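Hypothetical protein TM1631 (Thermotoga maritima, PDB 1VPQ) is of unknown function but belongs to the DUF72 family of TIM-barrel proteins and may bind an anionic group at the C-terminal ends of the barrel strands. Local coordinates at residues Y15-F21 / F50-L55; G28-P32 / Y43-L48; F79-T85 / R119-A125; V178-K184 / Y201-R207. The contacts are given in a common frame with arbitrary orientation. Numbering follows the deposited sequence.

Contact 1. Residues Y15-F21 / F50-L55; sequences YVGTSGF and FRIVEL
Ser19 OG donates to Glu54 OE1 at 2.6 Å, with Ser19 in the m rotamer and Glu54 extended (chi1 and chi2 both t); OE1 also forms a salt bridge with Arg203, and OE2 a hydrogen bond with Tyr201. Two backbone bonds hold the register: Glu54 N to Thr18 O at 3.2 Å, nearly linear at 177°, and Gly20 N to Glu54 O at 2.9 Å, bent to 137°. They form a single bridge between Ser19 and Glu54, CA atoms 4.7 Å apart. Inside the first segment Thr18 OG1 reaches Gly20 O at 2.9 Å, where the positive phi of Gly20 (84°) turns the chain. The strand axes of 15-18 and 52-55 approach to 5.2 Å at 48°, so the strands splay from this bridge. This seam between the first and second strands closes a TIM barrel. Toward the N-terminal ends a water donates to Val16 O (3.0 Å) and accepts from Arg51 N (2.9 Å). Gly17 CA lies 3.6 Å from Ile52 O, and a CB there would clash with that oxygen. In the packing, Tyr15 CB meets Ile52 CG2 (3.6 Å), and the Phe21 ring edge meets Leu55, CD2 to CD2 at 4.3 Å.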
# COMPACT_ATOMS: atom_id res chain seq x y z
N TYR A 15 -10.22 6.53 -2.37
CA TYR A 15 -10.48 5.27 -1.64
C TYR A 15 -9.55 5.11 -0.45
O TYR A 15 -8.34 4.92 -0.62
CB TYR A 15 -10.26 4.04 -2.54
CG TYR A 15 -11.11 3.99 -3.79
CD1 TYR A 15 -10.76 4.73 -4.91
CD2 TYR A 15 -12.23 3.17 -3.85
CE1 TYR A 15 -11.52 4.67 -6.08
CE2 TYR A 15 -13.00 3.11 -5.00
CZ TYR A 15 -12.65 3.85 -6.12
OH TYR A 15 -13.41 3.79 -7.27
N VAL A 16 -10.11 5.18 0.75
CA VAL A 16 -9.34 4.91 1.96
C VAL A 16 -9.62 3.49 2.50
O VAL A 16 -10.77 3.02 2.52
CB VAL A 16 -9.54 5.98 3.07
CG1 VAL A 16 -11.01 6.11 3.45
CG2 VAL A 16 -8.68 5.68 4.32
N GLY A 17 -8.55 2.82 2.91
CA GLY A 17 -8.62 1.53 3.57
C GLY A 17 -7.38 1.29 4.41
O GLY A 17 -6.65 2.22 4.74
N THR A 18 -7.16 0.02 4.77
CA THR A 18 -6.00 -0.39 5.55
C THR A 18 -5.15 -1.43 4.82
O THR A 18 -5.58 -2.02 3.82
CB THR A 18 -6.43 -1.00 6.89
OG1 THR A 18 -7.40 -2.02 6.62
CG2 THR A 18 -7.03 0.06 7.82
N SER A 19 -3.94 -1.66 5.33
CA SER A 19 -3.07 -2.71 4.81
C SER A 19 -3.42 -4.00 5.51
O SER A 19 -3.02 -4.24 6.65
CB SER A 19 -1.59 -2.38 5.03
OG SER A 19 -1.19 -1.28 4.25
N GLY A 20 -4.19 -4.84 4.81
CA GLY A 20 -4.71 -6.07 5.38
C GLY A 20 -5.99 -5.80 6.16
O GLY A 20 -6.28 -4.67 6.54
N PHE A 21 -6.75 -6.87 6.37
CA PHE A 21 -7.98 -6.84 7.16
C PHE A 21 -8.02 -7.96 8.21
O PHE A 21 -8.83 -7.92 9.12
CB PHE A 21 -9.19 -6.99 6.24
CG PHE A 21 -9.33 -8.36 5.64
CD1 PHE A 21 -10.04 -9.36 6.30
CD2 PHE A 21 -8.73 -8.67 4.43
CE1 PHE A 21 -10.16 -10.63 5.76
CE2 PHE A 21 -8.84 -9.94 3.88
CZ PHE A 21 -9.57 -10.92 4.55
N PHE A 50 -15.18 0.39 4.42
CA PHE A 50 -14.02 0.53 3.54
C PHE A 50 -14.28 -0.14 2.20
O PHE A 50 -14.69 -1.30 2.15
CB PHE A 50 -12.79 -0.10 4.19
CG PHE A 50 -12.37 0.57 5.46
CD1 PHE A 50 -12.08 1.92 5.49
CD2 PHE A 50 -12.23 -0.17 6.63
CE1 PHE A 50 -11.69 2.53 6.65
CE2 PHE A 50 -11.85 0.43 7.81
CZ PHE A 50 -11.57 1.79 7.82
N ARG A 51 -13.99 0.58 1.11
CA ARG A 51 -14.24 0.10 -0.25
C ARG A 51 -12.97 -0.44 -0.93
O ARG A 51 -12.98 -0.77 -2.11
CB ARG A 51 -14.82 1.24 -1.08
CG ARG A 51 -16.14 1.81 -0.53
CD ARG A 51 -17.34 1.31 -1.32
NE ARG A 51 -17.22 1.69 -2.73
CZ ARG A 51 -17.48 2.91 -3.22
NH1 ARG A 51 -17.88 3.90 -2.42
NH2 ARG A 51 -17.33 3.12 -4.52
N ILE A 52 -11.89 -0.53 -0.17
CA ILE A 52 -10.60 -0.96 -0.71
C ILE A 52 -9.73 -1.52 0.42
O ILE A 52 -9.89 -1.13 1.58
CB ILE A 52 -9.87 0.20 -1.47
CG1 ILE A 52 -8.82 -0.35 -2.43
CG2 ILE A 52 -9.25 1.21 -0.50
CD1 ILE A 52 -8.25 0.68 -3.40
N VAL A 53 -8.84 -2.43 0.06
CA VAL A 53 -7.85 -2.95 1.00
C VAL A 53 -6.59 -3.27 0.21
O VAL A 53 -6.66 -3.64 -0.95
CB VAL A 53 -8.37 -4.19 1.79
CG1 VAL A 53 -8.62 -5.38 0.87
CG2 VAL A 53 -7.43 -4.57 2.92
N GLU A 54 -5.44 -3.08 0.85
CA GLU A 54 -4.14 -3.38 0.26
C GLU A 54 -3.65 -4.72 0.81
O GLU A 54 -3.57 -4.90 2.01
CB GLU A 54 -3.16 -2.27 0.62
CG GLU A 54 -1.76 -2.44 0.07
CD GLU A 54 -0.82 -1.43 0.68
OE1 GLU A 54 -0.32 -1.71 1.79
OE2 GLU A 54 -0.58 -0.37 0.05
N LEU A 55 -3.30 -5.65 -0.09
CA LEU A 55 -2.97 -7.02 0.30
C LEU A 55 -1.54 -7.45 -0.04
O LEU A 55 -0.93 -6.98 -1.00
CB LEU A 55 -3.97 -7.99 -0.32
CG LEU A 55 -5.40 -7.84 0.23
CD1 LEU A 55 -6.40 -8.55 -0.64
CD2 LEU A 55 -5.49 -8.36 1.66
O HOH W 1 -13.29 3.43 1.00

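Contact 2. Residues G28-P32 / Y43-L48; sequences GVVYP and YYWAVL
Gly28, with phi/psi of 78/17°, opens a tight loop in segment 28-32: its N donates to Tyr31 O at 2.7 Å, turning the chain back so that Val30, Tyr31 and Pro32 meet segment 43-48. Val30 (m rotamer) approaches from the side, its O 3.6 Å from Tyr43 CE1 and its CB 4.5 Å from Leu48 CD1. Tyr31 follows, also m, with its CA 7.8 Å from that of Tyr43. The two rings stand nearly perpendicular (88°, centroids 5.8 Å apart), CD1 of Tyr31 lying 3.7 Å from CD1 of Tyr43. Further along the same ring, Tyr31 CE1 touches Leu48 CD1 at 3.9 Å, and Tyr31 OH passes the edge of the Tyr44 ring, 3.9 Å from CD2, to bond with the carbonyl of Phe21. Pro32 then covers one face of Tyr43 (t rotamer) in a CH-pi contact, CD 3.9 Å from the ring centroid and 23° off the normal. Tyr43 O accepts from Val47 N (3.2 Å) and Leu48 N (3.1 Å), bringing Leu48 round to the loop. The contact, 254 Å² of mainly apolar and aromatic surface, packs the loop that follows the first strand against helix 40-46, within the first beta-alpha unit of the TIM barrel.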
# COMPACT_ATOMS: atom_id res chain seq x y z
N GLY A 28 -12.10 -6.66 19.64
CA GLY A 28 -12.22 -5.85 20.87
C GLY A 28 -11.63 -4.45 20.72
O GLY A 28 -11.35 -3.77 21.72
N VAL A 29 -11.44 -4.04 19.46
CA VAL A 29 -10.95 -2.72 19.12
C VAL A 29 -11.89 -2.20 18.04
O VAL A 29 -12.79 -1.43 18.36
CB VAL A 29 -9.46 -2.75 18.66
CG1 VAL A 29 -8.98 -1.36 18.25
CG2 VAL A 29 -8.58 -3.31 19.76
N VAL A 30 -11.73 -2.65 16.80
CA VAL A 30 -12.68 -2.29 15.72
C VAL A 30 -13.55 -3.46 15.29
O VAL A 30 -14.59 -3.24 14.66
CB VAL A 30 -11.99 -1.69 14.48
CG1 VAL A 30 -11.42 -0.31 14.80
CG2 VAL A 30 -10.92 -2.62 13.91
N TYR A 31 -13.13 -4.68 15.59
CA TYR A 31 -13.97 -5.85 15.38
C TYR A 31 -14.61 -6.26 16.72
O TYR A 31 -13.98 -6.15 17.78
CB TYR A 31 -13.16 -7.04 14.82
CG TYR A 31 -12.63 -6.88 13.41
CD1 TYR A 31 -13.32 -6.12 12.45
CD2 TYR A 31 -11.47 -7.52 13.02
CE1 TYR A 31 -12.83 -5.99 11.16
CE2 TYR A 31 -10.97 -7.40 11.72
CZ TYR A 31 -11.66 -6.63 10.80
OH TYR A 31 -11.18 -6.50 9.51
N PRO A 32 -15.87 -6.75 16.67
CA PRO A 32 -16.47 -7.23 17.90
C PRO A 32 -15.64 -8.37 18.47
O PRO A 32 -15.05 -9.15 17.72
CB PRO A 32 -17.84 -7.73 17.45
CG PRO A 32 -18.10 -7.06 16.15
CD PRO A 32 -16.78 -6.90 15.52
N TYR A 43 -17.26 -7.88 7.47
CA TYR A 43 -17.35 -6.81 8.47
C TYR A 43 -16.56 -5.57 8.03
O TYR A 43 -17.00 -4.45 8.24
CB TYR A 43 -16.85 -7.27 9.84
CG TYR A 43 -17.36 -6.40 10.97
CD1 TYR A 43 -16.70 -5.23 11.35
CD2 TYR A 43 -18.54 -6.73 11.65
CE1 TYR A 43 -17.18 -4.42 12.38
CE2 TYR A 43 -19.04 -5.93 12.68
CZ TYR A 43 -18.35 -4.78 13.04
OH TYR A 43 -18.84 -3.99 14.07
N TYR A 44 -15.40 -5.80 7.45
CA TYR A 44 -14.56 -4.74 6.91
C TYR A 44 -15.29 -3.85 5.88
O TYR A 44 -15.31 -2.63 6.02
CB TYR A 44 -13.30 -5.38 6.30
CG TYR A 44 -12.28 -4.44 5.71
CD1 TYR A 44 -12.37 -4.04 4.38
CD2 TYR A 44 -11.22 -3.98 6.47
CE1 TYR A 44 -11.43 -3.19 3.82
CE2 TYR A 44 -10.26 -3.13 5.92
CZ TYR A 44 -10.38 -2.73 4.59
OH TYR A 44 -9.45 -1.88 4.03
N TRP A 45 -15.91 -4.46 4.86
CA TRP A 45 -16.57 -3.68 3.79
C TRP A 45 -18.04 -3.32 4.08
O TRP A 45 -18.49 -2.23 3.69
CB TRP A 45 -16.46 -4.36 2.41
CG TRP A 45 -17.13 -5.72 2.24
CD1 TRP A 45 -16.51 -6.94 2.22
CD2 TRP A 45 -18.53 -5.98 2.01
NE1 TRP A 45 -17.44 -7.94 2.01
CE2 TRP A 45 -18.68 -7.38 1.89
CE3 TRP A 45 -19.67 -5.17 1.90
CZ2 TRP A 45 -19.92 -7.99 1.67
CZ3 TRP A 45 -20.90 -5.77 1.68
CH2 TRP A 45 -21.02 -7.17 1.57
N ALA A 46 -18.77 -4.22 4.74
CA ALA A 46 -20.22 -4.02 4.97
C ALA A 46 -20.52 -3.07 6.13
O ALA A 46 -21.46 -2.28 6.05
CB ALA A 46 -20.91 -5.34 5.19
N VAL A 47 -19.72 -3.15 7.19
CA VAL A 47 -19.94 -2.38 8.41
C VAL A 47 -18.96 -1.20 8.54
O VAL A 47 -19.39 -0.06 8.56
CB VAL A 47 -19.86 -3.29 9.67
CG1 VAL A 47 -20.27 -2.52 10.93
CG2 VAL A 47 -20.74 -4.53 9.49
N LEU A 48 -17.66 -1.48 8.60
CA LEU A 48 -16.66 -0.41 8.68
C LEU A 48 -16.65 0.47 7.42
O LEU A 48 -16.17 1.60 7.46
CB LEU A 48 -15.26 -0.96 8.96
CG LEU A 48 -15.08 -1.83 10.21
CD1 LEU A 48 -13.62 -2.24 10.34
CD2 LEU A 48 -15.52 -1.09 11.45

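Contact 3. Residues F79-T85 / R119-A125; sequences FYFTVKT and RLKMTLA. With SO4 (sulfate ion), chain B.
Lys121 lies across the face of the Tyr80 ring, CE 3.7 Å from its centroid in a CH-pi contact and NZ 4.2 Å from it, 16° off the normal, in a cation-pi interaction; the ammonium also pairs with Glu245. Beside it the backbones run parallel, axes 4.5 Å apart at 23°. Phe81 N donates to Arg119 O (2.9 Å) and Lys121 N to Phe81 O (3.0 Å); further on, Val83 N donates to Met122 O (3.1 Å), Leu124 N to Val83 O (2.7 Å) and Thr85 N to Leu124 O (2.9 Å). Phe81 is thus registered with Leu120 but Val83 with Thr123, so segment 119-125 has one extra residue, a beta bulge, and Lys121 there takes helix-like angles (phi/psi -95/-30). The strands are the third and fourth of the TIM barrel, joined by a beta-alpha-beta crossover through helix 101-116. Phe81 (p), Leu120, Val83 and Thr123 share the helix-facing side, with Leu120 CD1 3.5 Å from Val83 CG2. Thr82, Met122, Lys84 and Leu124 face the barrel interior, where Thr82 CG2 touches Met122 CB (3.8 Å) and Lys84 CG lies 4.0 Å from Leu124 CD2. Extended beyond chi1, Lys84 delivers NZ to O4 of the sulfate ion at 2.7 Å.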
# COMPACT_ATOMS: atom_id res chain seq x y z
N PHE A 79 -16.10 -3.50 -4.46
CA PHE A 79 -15.00 -3.66 -3.52
C PHE A 79 -13.74 -3.99 -4.30
O PHE A 79 -13.73 -4.91 -5.12
CB PHE A 79 -15.29 -4.73 -2.48
CG PHE A 79 -14.30 -4.75 -1.36
CD1 PHE A 79 -14.31 -3.76 -0.38
CD2 PHE A 79 -13.33 -5.75 -1.27
CE1 PHE A 79 -13.39 -3.76 0.66
CE2 PHE A 79 -12.41 -5.76 -0.24
CZ PHE A 79 -12.44 -4.77 0.73
N TYR A 80 -12.69 -3.22 -4.03
CA TYR A 80 -11.47 -3.24 -4.81
C TYR A 80 -10.27 -3.53 -3.93
O TYR A 80 -10.36 -3.50 -2.71
CB TYR A 80 -11.25 -1.89 -5.48
CG TYR A 80 -12.42 -1.45 -6.31
CD1 TYR A 80 -12.61 -1.95 -7.60
CD2 TYR A 80 -13.35 -0.54 -5.82
CE1 TYR A 80 -13.68 -1.54 -8.37
CE2 TYR A 80 -14.43 -0.14 -6.58
CZ TYR A 80 -14.59 -0.64 -7.85
OH TYR A 80 -15.67 -0.23 -8.59
N PHE A 81 -9.14 -3.80 -4.55
CA PHE A 81 -7.92 -3.94 -3.78
C PHE A 81 -6.68 -3.56 -4.57
O PHE A 81 -6.72 -3.39 -5.78
CB PHE A 81 -7.82 -5.36 -3.18
CG PHE A 81 -7.72 -6.46 -4.19
CD1 PHE A 81 -8.85 -6.88 -4.88
CD2 PHE A 81 -6.50 -7.09 -4.43
CE1 PHE A 81 -8.75 -7.91 -5.81
CE2 PHE A 81 -6.40 -8.12 -5.36
CZ PHE A 81 -7.52 -8.53 -6.05
N THR A 82 -5.59 -3.37 -3.83
CA THR A 82 -4.25 -3.23 -4.37
C THR A 82 -3.39 -4.36 -3.82
O THR A 82 -3.70 -4.93 -2.77
CB THR A 82 -3.61 -1.90 -3.98
OG1 THR A 82 -3.49 -1.83 -2.55
CG2 THR A 82 -4.43 -0.72 -4.48
N VAL A 83 -2.32 -4.70 -4.53
CA VAL A 83 -1.53 -5.89 -4.20
C VAL A 83 -0.04 -5.60 -4.24
O VAL A 83 0.43 -4.92 -5.15
CB VAL A 83 -1.83 -7.07 -5.17
CG1 VAL A 83 -1.35 -8.40 -4.58
CG2 VAL A 83 -3.29 -7.17 -5.45
N LYS A 84 0.69 -6.14 -3.27
CA LYS A 84 2.15 -6.08 -3.29
C LYS A 84 2.72 -7.10 -4.28
O LYS A 84 2.25 -8.25 -4.34
CB LYS A 84 2.73 -6.32 -1.89
CG LYS A 84 2.74 -5.10 -1.00
CD LYS A 84 3.64 -5.32 0.21
CE LYS A 84 3.88 -4.02 0.97
NZ LYS A 84 4.88 -4.21 2.07
N THR A 85 3.74 -6.69 -5.03
CA THR A 85 4.51 -7.61 -5.88
C THR A 85 5.16 -8.66 -4.99
O THR A 85 5.27 -8.47 -3.78
CB THR A 85 5.66 -6.90 -6.66
OG1 THR A 85 6.62 -6.37 -5.73
CG2 THR A 85 5.13 -5.78 -7.56
N ARG A 119 -11.23 -5.80 -10.26
CA ARG A 119 -11.15 -5.72 -8.81
C ARG A 119 -9.80 -5.14 -8.39
O ARG A 119 -9.69 -4.53 -7.34
CB ARG A 119 -11.36 -7.10 -8.18
CG ARG A 119 -12.39 -7.95 -8.92
CD ARG A 119 -13.25 -8.79 -8.00
NE ARG A 119 -14.17 -7.97 -7.19
CZ ARG A 119 -15.28 -8.42 -6.62
NH1 ARG A 119 -15.67 -9.68 -6.74
NH2 ARG A 119 -16.02 -7.58 -5.91
N LEU A 120 -8.79 -5.34 -9.24
CA LEU A 120 -7.44 -4.86 -8.98
C LEU A 120 -7.24 -3.46 -9.54
O LEU A 120 -7.33 -3.25 -10.75
CB LEU A 120 -6.41 -5.81 -9.59
CG LEU A 120 -4.94 -5.41 -9.38
CD1 LEU A 120 -4.65 -5.12 -7.93
CD2 LEU A 120 -4.00 -6.49 -9.88
N LYS A 121 -6.95 -2.52 -8.65
CA LYS A 121 -6.77 -1.11 -9.01
C LYS A 121 -5.30 -0.73 -9.24
O LYS A 121 -5.01 0.18 -10.03
CB LYS A 121 -7.36 -0.20 -7.91
CG LYS A 121 -8.88 -0.22 -7.81
CD LYS A 121 -9.54 0.54 -8.93
CE LYS A 121 -10.88 1.13 -8.51
NZ LYS A 121 -11.60 1.75 -9.65
N MET A 122 -4.38 -1.40 -8.54
CA MET A 122 -2.96 -1.03 -8.56
C MET A 122 -2.09 -2.13 -7.96
O MET A 122 -2.50 -2.83 -7.03
CB MET A 122 -2.77 0.27 -7.76
CG MET A 122 -1.37 0.90 -7.80
SD MET A 122 -1.00 1.86 -9.27
CE MET A 122 -2.31 3.08 -9.35
N THR A 123 -0.88 -2.27 -8.51
CA THR A 123 0.14 -3.16 -7.95
C THR A 123 1.24 -2.32 -7.30
O THR A 123 1.68 -1.33 -7.85
CB THR A 123 0.72 -4.11 -9.01
OG1 THR A 123 -0.32 -4.99 -9.46
CG2 THR A 123 1.86 -4.97 -8.44
N LEU A 124 1.66 -2.73 -6.10
CA LEU A 124 2.61 -1.96 -5.31
C LEU A 124 3.96 -2.65 -5.23
O LEU A 124 4.05 -3.82 -4.83
CB LEU A 124 2.08 -1.75 -3.89
CG LEU A 124 3.00 -1.03 -2.90
CD1 LEU A 124 3.17 0.45 -3.27
CD2 LEU A 124 2.48 -1.17 -1.48
N ALA A 125 5.00 -1.91 -5.61
CA ALA A 125 6.38 -2.35 -5.40
C ALA A 125 7.01 -1.47 -4.34
O ALA A 125 7.38 -0.33 -4.62
CB ALA A 125 7.16 -2.28 -6.71
S SO4 B . 5.73 -1.76 4.65
O1 SO4 B . 6.26 -0.72 3.78
O2 SO4 B . 6.73 -2.80 4.87
O3 SO4 B . 5.37 -1.15 5.92
O4 SO4 B . 4.57 -2.38 4.01

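Contact 4. Residues V178-K184 / Y201-R207; sequences VVVDEPK and YFRFHGR. With SO4 (sulfate ion), chain B.
Asp181 and Arg207 each have 94 Å² covered here, more than any other residue. Asp181 (chi1 t) forms a two-point salt bridge with the extended Arg207 (chi1 m, then t, t): NE to OD2 at 2.9 Å and NH2 to OD1 at 3.2 Å. Lys184 NZ makes a second salt bridge to Asp181 OD1 (2.9 Å), giving a three-residue network, and Lys184 CE lies over the Arg207 guanidinium, 3.6 Å from NE. Tyr224 hydrogen-bonds to OD2, and Glu228 pairs with Arg207 NH1. Next comes Val179 (71 Å² covered), whose CB lies 3.7 Å from Phe202 CD2. It belongs to a parallel pairing, axes 4.5 Å apart at 21°, with Val179 opposite Phe202, Val180 opposite Arg203 and Asp181 opposite Phe204: Val179 N to Tyr201 O (2.7 Å), Arg203 N to Val179 O, Asp181 N to Arg203 O and His205 N to Asp181 O (each 2.9 Å). These are the sixth and seventh strands of the TIM barrel. Past their ends, a water bridges Lys184 N (2.8 Å) and Arg207 O (3.0 Å). On the interior face Arg203, salt-bridged to Glu155 and Glu54, sends NH2 to O4 (2.9 Å) and NH1 to O1 (3.1 Å) of the sulfate. One shared carboxylate lets NZ of Lys184 lie 4.1 Å from NH2 of Arg207, while Arg203, though balanced by two glutamates, suggests a barrel mouth able to accept an anion.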
# COMPACT_ATOMS: atom_id res chain seq x y z
N VAL A 178 4.29 6.53 -4.73
CA VAL A 178 3.70 6.31 -3.42
C VAL A 178 4.11 7.41 -2.45
O VAL A 178 5.27 7.49 -2.04
CB VAL A 178 4.10 4.95 -2.84
CG1 VAL A 178 3.56 4.78 -1.42
CG2 VAL A 178 3.58 3.84 -3.73
N VAL A 179 3.15 8.26 -2.10
CA VAL A 179 3.39 9.33 -1.13
C VAL A 179 3.33 8.69 0.26
O VAL A 179 2.31 8.14 0.65
CB VAL A 179 2.33 10.44 -1.21
CG1 VAL A 179 2.61 11.52 -0.15
CG2 VAL A 179 2.29 11.06 -2.61
N VAL A 180 4.44 8.77 0.99
CA VAL A 180 4.57 8.04 2.25
C VAL A 180 4.67 8.98 3.45
O VAL A 180 5.39 9.98 3.41
CB VAL A 180 5.84 7.18 2.27
CG1 VAL A 180 5.92 6.36 3.55
CG2 VAL A 180 5.88 6.26 1.10
N ASP A 181 3.95 8.63 4.51
CA ASP A 181 4.24 9.16 5.83
C ASP A 181 4.84 8.06 6.71
O ASP A 181 4.21 7.03 6.96
CB ASP A 181 3.02 9.79 6.51
CG ASP A 181 3.42 10.68 7.67
OD1 ASP A 181 3.94 11.79 7.42
OD2 ASP A 181 3.26 10.24 8.83
N GLU A 182 6.06 8.33 7.15
CA GLU A 182 6.93 7.42 7.88
C GLU A 182 7.50 8.19 9.06
O GLU A 182 7.35 9.40 9.12
CB GLU A 182 8.12 7.04 6.98
CG GLU A 182 8.03 5.71 6.31
CD GLU A 182 9.09 5.54 5.25
OE1 GLU A 182 10.22 6.01 5.44
OE2 GLU A 182 8.79 4.94 4.21
N PRO A 183 8.20 7.50 9.98
CA PRO A 183 8.94 8.20 11.03
C PRO A 183 9.87 9.33 10.53
O PRO A 183 10.41 9.26 9.41
CB PRO A 183 9.74 7.08 11.70
CG PRO A 183 8.93 5.87 11.49
CD PRO A 183 8.32 6.04 10.12
N LYS A 184 10.03 10.37 11.34
CA LYS A 184 10.87 11.52 10.99
C LYS A 184 12.26 11.29 11.56
O LYS A 184 12.68 11.94 12.53
CB LYS A 184 10.26 12.84 11.49
CG LYS A 184 8.76 13.02 11.20
CD LYS A 184 8.39 12.69 9.76
CE LYS A 184 6.95 13.10 9.45
NZ LYS A 184 6.59 12.78 8.04
N TYR A 201 -1.28 7.63 -4.72
CA TYR A 201 -1.23 6.49 -3.81
C TYR A 201 -0.54 6.95 -2.53
O TYR A 201 0.61 7.37 -2.57
CB TYR A 201 -0.45 5.36 -4.47
CG TYR A 201 -0.69 3.96 -3.89
CD1 TYR A 201 -0.32 3.64 -2.59
CD2 TYR A 201 -1.26 2.96 -4.67
CE1 TYR A 201 -0.52 2.36 -2.08
CE2 TYR A 201 -1.46 1.69 -4.18
CZ TYR A 201 -1.09 1.38 -2.88
OH TYR A 201 -1.30 0.10 -2.40
N PHE A 202 -1.24 6.87 -1.40
CA PHE A 202 -0.66 7.27 -0.11
C PHE A 202 -0.52 6.08 0.79
O PHE A 202 -1.44 5.26 0.88
CB PHE A 202 -1.55 8.28 0.61
CG PHE A 202 -1.68 9.58 -0.10
CD1 PHE A 202 -2.49 9.68 -1.23
CD2 PHE A 202 -1.02 10.71 0.35
CE1 PHE A 202 -2.62 10.89 -1.91
CE2 PHE A 202 -1.15 11.92 -0.32
CZ PHE A 202 -1.95 12.01 -1.45
N ARG A 203 0.61 5.99 1.50
CA ARG A 203 0.78 4.98 2.53
C ARG A 203 1.27 5.61 3.84
O ARG A 203 2.27 6.30 3.85
CB ARG A 203 1.74 3.89 2.07
CG ARG A 203 1.22 3.09 0.88
CD ARG A 203 2.07 1.85 0.65
NE ARG A 203 1.73 0.76 1.57
CZ ARG A 203 2.61 -0.06 2.14
NH1 ARG A 203 3.91 0.08 1.95
NH2 ARG A 203 2.18 -1.03 2.94
N PHE A 204 0.53 5.37 4.93
CA PHE A 204 0.86 5.93 6.24
C PHE A 204 1.25 4.81 7.20
O PHE A 204 0.44 3.95 7.53
CB PHE A 204 -0.34 6.70 6.81
CG PHE A 204 -0.89 7.76 5.88
CD1 PHE A 204 -0.05 8.61 5.17
CD2 PHE A 204 -2.26 7.91 5.73
CE1 PHE A 204 -0.57 9.59 4.32
CE2 PHE A 204 -2.79 8.89 4.88
CZ PHE A 204 -1.94 9.73 4.18
N HIS A 205 2.51 4.84 7.64
CA HIS A 205 3.08 3.78 8.49
C HIS A 205 3.14 4.16 9.96
O HIS A 205 3.63 3.39 10.79
CB HIS A 205 4.50 3.45 8.04
CG HIS A 205 4.61 3.07 6.59
ND1 HIS A 205 3.98 1.97 6.07
CD2 HIS A 205 5.29 3.64 5.57
CE1 HIS A 205 4.25 1.88 4.78
NE2 HIS A 205 5.04 2.88 4.45
N GLY A 206 2.68 5.37 10.27
CA GLY A 206 2.91 5.97 11.58
C GLY A 206 4.32 6.52 11.70
O GLY A 206 5.09 6.47 10.75
N ARG A 207 4.65 7.03 12.88
CA ARG A 207 5.89 7.76 13.10
C ARG A 207 6.61 7.32 14.36
O ARG A 207 7.21 8.14 15.06
CB ARG A 207 5.61 9.25 13.20
CG ARG A 207 4.89 9.81 12.01
CD ARG A 207 4.54 11.23 12.28
NE ARG A 207 3.97 11.84 11.10
CZ ARG A 207 3.54 13.09 11.05
NH1 ARG A 207 3.61 13.88 12.13
NH2 ARG A 207 3.02 13.55 9.92
S SO4 B . 5.73 -1.76 4.65
O1 SO4 B . 6.26 -0.72 3.78
O2 SO4 B . 6.73 -2.80 4.87
O3 SO4 B . 5.37 -1.15 5.92
O4 SO4 B . 4.57 -2.38 4.01
O HOH W 2 8.97 10.37 13.97

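Contacts 1, 3 and 4 belong to one parallel sheet, closed into a barrel at contact 1. Contact 3 adjoins contact 1 directly: Leu55 N is 2.8 Å from Thr82 O, and Leu55 O 2.9 Å from Lys84 N. Contact 4, centred about 17 Å from the centre of contact 3, meets both through the interior, with Tyr201 OH 2.6 Å from Glu54 OE2 and 2.9 Å from Thr82 OG1. Lys84 and Arg203 bind the same sulfate, probably from the crystallisation liquor; Arg157 and Tyr220 also hydrogen-bond to it, consistent with an anion-binding pocket. Contact 2 lies outside the barrel wall, where Tyr44 OH is 2.6 Å from Ile52 O, and stays about 11 Å from contact 4 at nearest atoms.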